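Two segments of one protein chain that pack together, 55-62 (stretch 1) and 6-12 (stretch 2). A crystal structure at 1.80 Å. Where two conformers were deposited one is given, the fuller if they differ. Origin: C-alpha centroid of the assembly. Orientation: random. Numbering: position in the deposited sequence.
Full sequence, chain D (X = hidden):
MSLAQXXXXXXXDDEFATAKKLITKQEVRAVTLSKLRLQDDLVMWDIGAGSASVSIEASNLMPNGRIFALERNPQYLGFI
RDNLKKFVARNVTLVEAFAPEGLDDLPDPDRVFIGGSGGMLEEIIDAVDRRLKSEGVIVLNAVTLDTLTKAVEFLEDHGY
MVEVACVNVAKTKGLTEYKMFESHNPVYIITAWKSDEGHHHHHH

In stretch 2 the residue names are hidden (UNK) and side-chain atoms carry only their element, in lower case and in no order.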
# COMPACT_ATOMS: atom_id res chain seq x y z
N SER D 55 -14.80 11.25 -17.65
CA SER D 55 -15.99 11.74 -18.37
C SER D 55 -16.68 10.63 -19.16
O SER D 55 -17.90 10.53 -19.14
CB SER D 55 -15.59 12.84 -19.35
OG SER D 55 -15.56 14.08 -18.69
N ILE D 56 -15.88 9.80 -19.81
CA ILE D 56 -16.41 8.75 -20.70
C ILE D 56 -17.13 7.64 -19.92
O ILE D 56 -18.25 7.27 -20.25
CB ILE D 56 -15.32 8.21 -21.64
CG1 ILE D 56 -15.04 9.23 -22.74
CG2 ILE D 56 -15.71 6.87 -22.24
CD1 ILE D 56 -13.79 8.93 -23.53
N GLU D 57 -16.49 7.13 -18.87
CA GLU D 57 -17.17 6.13 -18.02
C GLU D 57 -18.34 6.71 -17.19
O GLU D 57 -19.37 6.04 -17.01
CB GLU D 57 -16.15 5.33 -17.18
CG GLU D 57 -15.32 4.38 -18.05
CD GLU D 57 -14.42 3.47 -17.25
OE1 GLU D 57 -14.48 3.50 -16.01
OE2 GLU D 57 -13.64 2.72 -17.87
N ALA D 58 -18.21 7.96 -16.74
CA ALA D 58 -19.33 8.69 -16.12
C ALA D 58 -20.55 8.77 -17.04
O ALA D 58 -21.69 8.64 -16.58
CB ALA D 58 -18.91 10.08 -15.77
N SER D 59 -20.29 8.99 -18.33
CA SER D 59 -21.34 9.10 -19.35
C SER D 59 -22.06 7.77 -19.56
O SER D 59 -23.25 7.75 -19.86
CB SER D 59 -20.77 9.66 -20.65
OG SER D 59 -20.19 8.65 -21.45
N ASN D 60 -21.33 6.66 -19.38
CA ASN D 60 -21.94 5.34 -19.43
C ASN D 60 -22.89 5.11 -18.24
O ASN D 60 -23.92 4.44 -18.38
CB ASN D 60 -20.87 4.26 -19.47
CG ASN D 60 -20.16 4.19 -20.81
OD1 ASN D 60 -20.62 4.74 -21.81
ND2 ASN D 60 -19.04 3.48 -20.83
N LEU D 61 -22.53 5.71 -17.10
CA LEU D 61 -23.30 5.58 -15.86
C LEU D 61 -24.46 6.56 -15.80
O LEU D 61 -25.42 6.36 -15.03
CB LEU D 61 -22.41 5.82 -14.64
CG LEU D 61 -21.22 4.90 -14.33
CD1 LEU D 61 -20.39 5.47 -13.18
CD2 LEU D 61 -21.69 3.55 -13.98
N MET D 62 -24.37 7.64 -16.58
CA MET D 62 -25.44 8.62 -16.68
C MET D 62 -25.79 8.84 -18.16
O MET D 62 -25.45 9.89 -18.71
CB MET D 62 -25.03 9.96 -16.06
CG MET D 62 -24.62 9.91 -14.60
SD MET D 62 -24.31 11.54 -13.90
CE MET D 62 -22.95 12.13 -14.90
N UNK D 6 -17.23 -2.59 -25.48
CA UNK D 6 -16.59 -2.06 -24.23
C UNK D 6 -17.54 -2.14 -23.03
O UNK D 6 -18.76 -2.03 -23.19
c UNK D 6 -15.52 0.18 -26.74
c UNK D 6 -13.84 -0.97 -25.48
c UNK D 6 -13.36 -0.19 -27.70
c UNK D 6 -14.64 0.32 -27.80
c UNK D 6 -12.95 -0.84 -26.55
o UNK D 6 -12.50 -0.06 -28.76
c UNK D 6 -16.10 -0.62 -24.42
c UNK D 6 -15.13 -0.46 -25.56
N UNK D 7 -16.98 -2.34 -21.82
CA UNK D 7 -17.82 -2.36 -20.64
C UNK D 7 -18.34 -0.99 -20.24
O UNK D 7 -17.83 0.04 -20.72
c UNK D 7 -15.54 -2.51 -19.98
c UNK D 7 -16.88 -2.88 -19.54
c UNK D 7 -15.56 -2.59 -21.48
N UNK D 8 -19.35 -0.99 -19.35
CA UNK D 8 -19.92 0.25 -18.80
C UNK D 8 -18.84 1.03 -18.02
O UNK D 8 -18.69 2.25 -18.20
c UNK D 8 -20.95 -0.82 -16.67
c UNK D 8 -21.22 -0.01 -17.94
c UNK D 8 -21.93 1.30 -17.60
N UNK D 9 -18.10 0.32 -17.18
CA UNK D 9 -16.89 0.81 -16.52
C UNK D 9 -15.82 -0.29 -16.58
O UNK D 9 -16.13 -1.48 -16.74
c UNK D 9 -18.16 2.46 -14.98
c UNK D 9 -17.47 0.14 -14.10
c UNK D 9 -17.46 0.51 -12.63
c UNK D 9 -17.12 1.30 -15.05
N UNK D 10 -14.56 0.11 -16.47
CA UNK D 10 -13.46 -0.82 -16.57
C UNK D 10 -12.88 -0.99 -17.95
O UNK D 10 -12.34 -2.06 -18.26
N UNK D 11 -13.00 0.05 -18.78
CA UNK D 11 -12.33 0.09 -20.08
C UNK D 11 -10.82 0.08 -19.84
O UNK D 11 -10.33 0.82 -18.99
c UNK D 11 -14.27 1.38 -21.13
c UNK D 11 -12.75 1.34 -20.91
c UNK D 11 -14.82 2.77 -21.47
c UNK D 11 -12.04 1.34 -22.28
N UNK D 12 -10.10 -0.79 -20.54
CA UNK D 12 -8.65 -0.91 -20.40
C UNK D 12 -7.96 0.41 -20.70
O UNK D 12 -8.33 1.10 -21.66
c UNK D 12 -8.10 -2.01 -21.31
c UNK D 12 -6.67 -2.36 -20.98
o UNK D 12 -5.76 -1.91 -21.70
o UNK D 12 -6.45 -3.10 -20.00
O HOH W 1 -17.84 1.81 -22.90
O HOH W 2 -12.94 1.93 -14.27

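Position 6 carries eight side-chain atoms: one carbon leading into a ring of six carbons, with an oxygen on the far side of the ring. A phenol of this kind is Tyr6. Its CA-to-CB bond points toward the helix of stretch 1, yet its end leads away, and the nearest approach is Tyr6 CB to Asn60 ND2, 6.2 Å. The hydroxyl is hydrogen-bonded elsewhere in the structure, so the polar tip of this exposed ring is satisfied without the helix.

At position 7 three carbons close a ring onto the backbone nitrogen, which identifies Pro7. The ring does not touch stretch 1, Pro7 CG to Glu57 OE2 being 6.0 Å; the carbonyl does the work. Water 1 donates to Pro7 O at 2.8 Å and accepts from Asn60 ND2 at 2.9 Å, bridging backbone and amide. Having no N-H to offer, proline loses nothing here, where the carbonyl is the group in use.

Position 8 has three carbons, one carrying the other two, and no heteroatom. One branch lies 3.7 Å from CB of Asn60 and also approaches Leu61. This is Val8, its CG2 4.3 Å from Leu61 CD2. The short, forked side chain covers apolar surface on the helix, while its backbone O accepts a hydrogen bond from Asn60 ND2 at 2.9 Å, with a nearly straight angle of 160°.

Four carbons at position 9, forked at the first with one arm two carbons long, lie against Leu61 and the Glu57 carboxylate. This is Ile9. Its CG2 packs 3.8 Å from Leu61 CD2, and its CB lies 3.6 Å from Glu57 OE1. A branched aliphatic chain suits this buried place beside leucine.

Position 10 has no side-chain atoms and is therefore Gly10. Its phi/psi of 92/28 would jam a CB against the carbonyl oxygen of the preceding residue, so the backbone itself calls for glycine. Its N makes weak hydrogen bonds to Glu57 OE2 at 3.1 Å and Glu57 OE1 at 3.4 Å. Water 2 donates to Glu57 OE1 at 2.8 Å.

Position 11 repeats the forked four-carbon pattern; its CA-to-CB bond points toward the helix, and the longer arm ends near Ile56 and Asn60. It is Ile11, whose CD1 lies 4.3 Å from Ile56 CG2. Its N donates to Glu57 OE2 at 2.9 Å, combining apolar contact with a backbone anchor.

At position 12 there are two carbons, the second bearing two oxygens: a short carboxylate, Asp12. Its CA-to-CB bond points away, and Asp12 CB is 8.1 Å from Glu57 OE2. Exposed, and with OD2 hydrogen-bonded outside the two stretches, it needs nothing from the helix.

The contact works by letting helix side chains read the backbone of an irregular segment. Glu57 and Asn60, nearly one helical turn apart, both point toward it: the carboxylate receives the N-H of Ile11 and, more weakly, that of Gly10, and the amide gives a hydrogen to Val8 O. All these bonds use stretch 2's backbone. Leu61 and Ile56 add apolar packing against Val8, Ile9 and Ile11.

Stretch 2, residues 6-12: YPVIGID
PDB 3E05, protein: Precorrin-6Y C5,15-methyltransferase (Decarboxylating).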